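Local coordinates for protein toxin of toxin-antitoxin system (Rickettsia felis, PDB 3ZVK) that cleaves single-stranded RNA as the magnesium-dependent toxin of a type II toxin-antitoxin system and inhibits growth when expressed in bacteria or yeast, at the interface of chains A and B. Numbering follows the deposited sequence. Chains: chain A/B, Toxin of toxin-antitoxin system.

Contact 1: the interface of chains A and B. Residues chain A 43, 81, 97-98, 101; chain B 81, 97-98, 101.
Two PIN domains of the VapC toxin meet near their local two-fold axis, where the starts of helices 97-109 face each other and A:Glu43, the conserved acidic residue of the PIN active site, lies just behind. A:Asn98 carries the contact. Its CB leaves helix 97-109 with CG anti to the carbonyl carbon (chi1 -66°), which sends the amide obliquely across that of B:Asn97. A:Asn98 OD1 points at the B:Asn97 amide nitrogen, a pair modelled too close for its length to be read, and also touches B:Leu101 CD1 at 3.6 Å. On the other branch, A:Asn98 ND2 donates to the carboxylate oxygen OE2 of A:Glu43 at 2.5 Å (142° at the hydrogen), meeting it nearly along its C-O axis. A:Asn98 ND2 also binds water 1 at 3.0 Å, so one amide nitrogen joins the active-site acid to the partner subunit. Chain B grips this water from several sides: the phenol OH of B:Tyr81 lies 2.6 Å from it, and B:Asn97 holds it through its backbone O at 2.9 Å and its side-chain OD1 at 2.8 Å. The two Asn97 residues break the symmetry: B:Asn97 has CG anti to the backbone N, whereas A:Asn97 takes the crowded position between N and the carbonyl carbon and lays CB 3.5 Å from B:Asn97 CG. Deeper along the helices, A:Leu101 and B:Leu101 meet tip to tip, their CD1 methyls 3.7 Å apart.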
# COMPACT_ATOMS: atom_id res chain seq x y z
N GLU A 43 25.23 3.76 12.68
CA GLU A 43 26.42 3.91 13.52
C GLU A 43 26.38 5.20 14.35
O GLU A 43 26.69 5.17 15.54
CB GLU A 43 27.70 3.85 12.68
CG GLU A 43 27.96 2.51 12.00
CD GLU A 43 28.41 1.35 12.88
OE1 GLU A 43 29.10 1.58 13.90
OE2 GLU A 43 28.04 0.20 12.55
N TYR A 81 28.01 -5.73 -2.61
CA TYR A 81 28.43 -6.22 -1.29
C TYR A 81 28.94 -7.67 -1.38
O TYR A 81 29.99 -7.98 -0.83
CB TYR A 81 27.25 -6.14 -0.28
CG TYR A 81 27.55 -6.80 1.05
CD1 TYR A 81 28.19 -6.10 2.07
CD2 TYR A 81 27.20 -8.12 1.29
CE1 TYR A 81 28.44 -6.70 3.30
CE2 TYR A 81 27.48 -8.74 2.50
CZ TYR A 81 28.08 -8.02 3.51
OH TYR A 81 28.35 -8.61 4.72
N ASN A 97 32.46 -5.59 8.94
CA ASN A 97 31.17 -5.08 9.37
C ASN A 97 30.40 -4.17 8.40
O ASN A 97 30.09 -4.51 7.24
CB ASN A 97 31.28 -4.51 10.84
CG ASN A 97 31.68 -3.05 11.08
OD1 ASN A 97 32.39 -2.41 10.30
ND2 ASN A 97 31.18 -2.48 12.17
N ASN A 98 30.06 -3.01 8.94
CA ASN A 98 29.33 -1.96 8.34
C ASN A 98 30.14 -1.21 7.32
O ASN A 98 29.57 -0.82 6.30
CB ASN A 98 28.66 -1.15 9.44
CG ASN A 98 27.64 -2.03 10.11
OD1 ASN A 98 27.45 -3.16 9.69
ND2 ASN A 98 26.94 -1.59 11.15
N LEU A 101 29.46 -2.71 4.08
CA LEU A 101 28.13 -2.29 3.64
C LEU A 101 28.18 -0.86 3.10
O LEU A 101 27.62 -0.57 2.04
CB LEU A 101 27.08 -2.40 4.78
CG LEU A 101 26.61 -3.83 5.15
CD1 LEU A 101 25.91 -3.84 6.47
CD2 LEU A 101 25.62 -4.36 4.14
N TYR B 81 18.11 0.75 15.92
CA TYR B 81 19.40 0.05 15.91
C TYR B 81 20.31 0.63 17.03
O TYR B 81 20.96 -0.14 17.74
CB TYR B 81 20.07 0.16 14.52
CG TYR B 81 21.52 -0.27 14.50
CD1 TYR B 81 22.55 0.65 14.76
CD2 TYR B 81 21.88 -1.57 14.20
CE1 TYR B 81 23.88 0.26 14.74
CE2 TYR B 81 23.21 -1.97 14.16
CZ TYR B 81 24.21 -1.05 14.42
OH TYR B 81 25.52 -1.43 14.39
N ASN B 97 27.03 -8.60 13.71
CA ASN B 97 26.81 -7.32 13.04
C ASN B 97 25.54 -7.19 12.20
O ASN B 97 24.82 -6.20 12.31
CB ASN B 97 28.02 -7.01 12.21
CG ASN B 97 28.14 -5.57 12.01
OD1 ASN B 97 28.47 -4.83 12.95
ND2 ASN B 97 27.81 -5.13 10.80
N ASN B 98 25.29 -8.19 11.34
CA ASN B 98 24.16 -8.22 10.42
C ASN B 98 22.88 -8.55 11.12
O ASN B 98 21.88 -7.89 10.87
CB ASN B 98 24.45 -9.17 9.26
CG ASN B 98 25.51 -8.66 8.30
OD1 ASN B 98 25.72 -7.46 8.14
ND2 ASN B 98 26.15 -9.55 7.60
N LEU B 101 21.42 -5.54 12.71
CA LEU B 101 20.76 -4.69 11.70
C LEU B 101 19.39 -5.29 11.28
O LEU B 101 18.40 -4.54 11.18
CB LEU B 101 21.66 -4.50 10.47
CG LEU B 101 22.87 -3.56 10.60
CD1 LEU B 101 23.88 -3.84 9.52
CD2 LEU B 101 22.47 -2.09 10.52
O HOH W 1 25.88 -3.64 13.05

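Contact 2: the interface of chains A and B. Residues chain A 81-83, 85-86, 89; chain B 45-46, 49-50.
This is a helix-against-helix interface between two copies of the toxin, in which helix 75-90 of chain A packs on helix 38-50 of chain B and joins two VapB2-VapC2 heterodimers through their toxins. B:Tyr46 leads the contact. With CG anti to the backbone N (chi1 160°), its ring is carried across the chain A helix, its CB side near A:Gly82, where the absence of a side chain lets the CA atoms of A:Gly82 and B:Tyr46 come within 3.6 Å. A:Arg85, extended from CG to NE, runs over one face of the ring with its guanidinium nearly parallel to it (planes 11° apart). Its NE lies 3.6 Å from the centroid of the B:Tyr46 ring in a cation-pi contact, offset toward the rim. The guanidinium is kept in this orientation from both ends: NE donates in its own plane, almost straight, to A:Glu89 OE2, while A:Arg85 NH1 donates to the phenol OH of A:Tyr81 at 3.0 Å. A:Glu89 then uses its other oxygen, OE1, whose syn lone pair accepts from B:Tyr46 OH at 2.7 Å; the carboxylate stands steeply to the ring (79°). The bent chain of B:Lys50 brings NZ to 3.7 Å from the same A:Glu89 OE1, a long salt bridge. Together with A:Arg85, this would favour the charged carboxylate. Beside the ring, B:Ser49 holds OG in the crowded position between the backbone N and the carbonyl carbon, 2.5 Å from A:Gly82 O and well above that carbonyl's plane. A:Thr86 OG1 approaches the same oxygen nearly along the C=O axis and lies 2.6 Å from B:Ser49 OG. Two hydroxyl hydrogens cannot serve all three links at once, so the bonds probably alternate, with B:Tyr46 O another acceptor for B:Ser49 OG. Repeated by the two-fold axis, the stacked tyrosine and its polar flanks clamp the toxin dimer along the helix flanks.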
# COMPACT_ATOMS: atom_id res chain seq x y z
N TYR A 81 28.01 -5.73 -2.61
CA TYR A 81 28.43 -6.22 -1.29
C TYR A 81 28.94 -7.67 -1.38
O TYR A 81 29.99 -7.98 -0.83
CB TYR A 81 27.25 -6.14 -0.28
CG TYR A 81 27.55 -6.80 1.05
CD1 TYR A 81 28.19 -6.10 2.07
CD2 TYR A 81 27.20 -8.12 1.29
CE1 TYR A 81 28.44 -6.70 3.30
CE2 TYR A 81 27.48 -8.74 2.50
CZ TYR A 81 28.08 -8.02 3.51
OH TYR A 81 28.35 -8.61 4.72
N GLY A 82 28.15 -8.55 -2.01
CA GLY A 82 28.47 -9.96 -2.18
C GLY A 82 29.77 -10.18 -2.90
O GLY A 82 30.59 -10.99 -2.46
N GLU A 83 29.99 -9.42 -3.99
CA GLU A 83 31.20 -9.48 -4.82
C GLU A 83 32.43 -8.95 -4.08
O GLU A 83 33.48 -9.58 -4.12
CB GLU A 83 30.99 -8.75 -6.15
CG GLU A 83 30.04 -9.46 -7.10
CD GLU A 83 30.58 -10.72 -7.75
OE1 GLU A 83 31.36 -10.59 -8.72
OE2 GLU A 83 30.22 -11.83 -7.30
N ARG A 85 32.86 -8.50 -0.63
CA ARG A 85 33.16 -9.33 0.54
C ARG A 85 33.93 -10.58 0.15
O ARG A 85 34.93 -10.90 0.79
CB ARG A 85 31.88 -9.68 1.32
CG ARG A 85 32.22 -10.28 2.67
CD ARG A 85 31.04 -10.38 3.59
NE ARG A 85 31.30 -11.40 4.61
CZ ARG A 85 30.40 -11.83 5.48
NH1 ARG A 85 29.17 -11.34 5.47
NH2 ARG A 85 30.72 -12.78 6.34
N THR A 86 33.48 -11.26 -0.93
CA THR A 86 34.12 -12.48 -1.45
C THR A 86 35.55 -12.18 -1.91
O THR A 86 36.46 -12.93 -1.55
CB THR A 86 33.25 -13.09 -2.56
OG1 THR A 86 31.99 -13.43 -1.98
CG2 THR A 86 33.88 -14.33 -3.20
N GLU A 89 37.98 -11.38 1.10
CA GLU A 89 38.33 -12.61 1.82
C GLU A 89 39.29 -13.47 1.00
O GLU A 89 40.25 -14.01 1.56
CB GLU A 89 37.08 -13.39 2.24
CG GLU A 89 36.28 -12.66 3.31
CD GLU A 89 34.97 -13.29 3.76
OE1 GLU A 89 34.69 -14.45 3.37
OE2 GLU A 89 34.25 -12.63 4.53
N GLN B 45 23.38 -12.63 -1.21
CA GLN B 45 24.24 -12.32 -2.35
C GLN B 45 25.68 -12.69 -2.07
O GLN B 45 26.35 -13.20 -2.96
CB GLN B 45 24.11 -10.88 -2.79
CG GLN B 45 23.88 -10.87 -4.28
CD GLN B 45 22.44 -10.77 -4.66
OE1 GLN B 45 21.93 -11.48 -5.52
NE2 GLN B 45 21.76 -9.75 -4.18
N TYR B 46 26.13 -12.54 -0.82
CA TYR B 46 27.47 -12.96 -0.43
C TYR B 46 27.61 -14.48 -0.50
O TYR B 46 28.65 -14.97 -0.95
CB TYR B 46 27.84 -12.41 0.96
CG TYR B 46 28.97 -13.14 1.65
CD1 TYR B 46 30.28 -13.06 1.18
CD2 TYR B 46 28.74 -13.89 2.80
CE1 TYR B 46 31.33 -13.71 1.82
CE2 TYR B 46 29.78 -14.55 3.45
CZ TYR B 46 31.08 -14.44 2.97
OH TYR B 46 32.10 -15.08 3.63
N SER B 49 28.01 -15.31 -4.32
CA SER B 49 29.33 -14.89 -4.83
C SER B 49 30.49 -15.76 -4.32
O SER B 49 31.48 -15.95 -5.03
CB SER B 49 29.58 -13.42 -4.49
OG SER B 49 29.60 -13.24 -3.09
N LYS B 50 30.35 -16.28 -3.10
CA LYS B 50 31.33 -17.13 -2.42
C LYS B 50 31.35 -18.57 -2.97
O LYS B 50 32.40 -19.20 -3.01
CB LYS B 50 31.03 -17.13 -0.91
CG LYS B 50 32.10 -17.79 -0.08
CD LYS B 50 32.54 -16.94 1.09
CE LYS B 50 34.03 -17.06 1.38
NZ LYS B 50 34.89 -16.47 0.30

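About 15 Å separates the centres of the C-alpha atoms of contact 1 and contact 2, and both belong to one two-fold symmetric interface. A:Tyr81 is common to them, and helices 38-50 and 75-90 contribute to each: contact 2 lies further along helix 75-90, whereas contact 1 sits close to the axis, where helix 97-109 joins in. Contact 2 therefore occurs twice around a more central contact 1. Helix 38-50 carries both the active-site acid and the residues that pack on the partner, so dimerisation may steady the catalytic region while linking neighbouring heterodimers in the DNA-bound assembly.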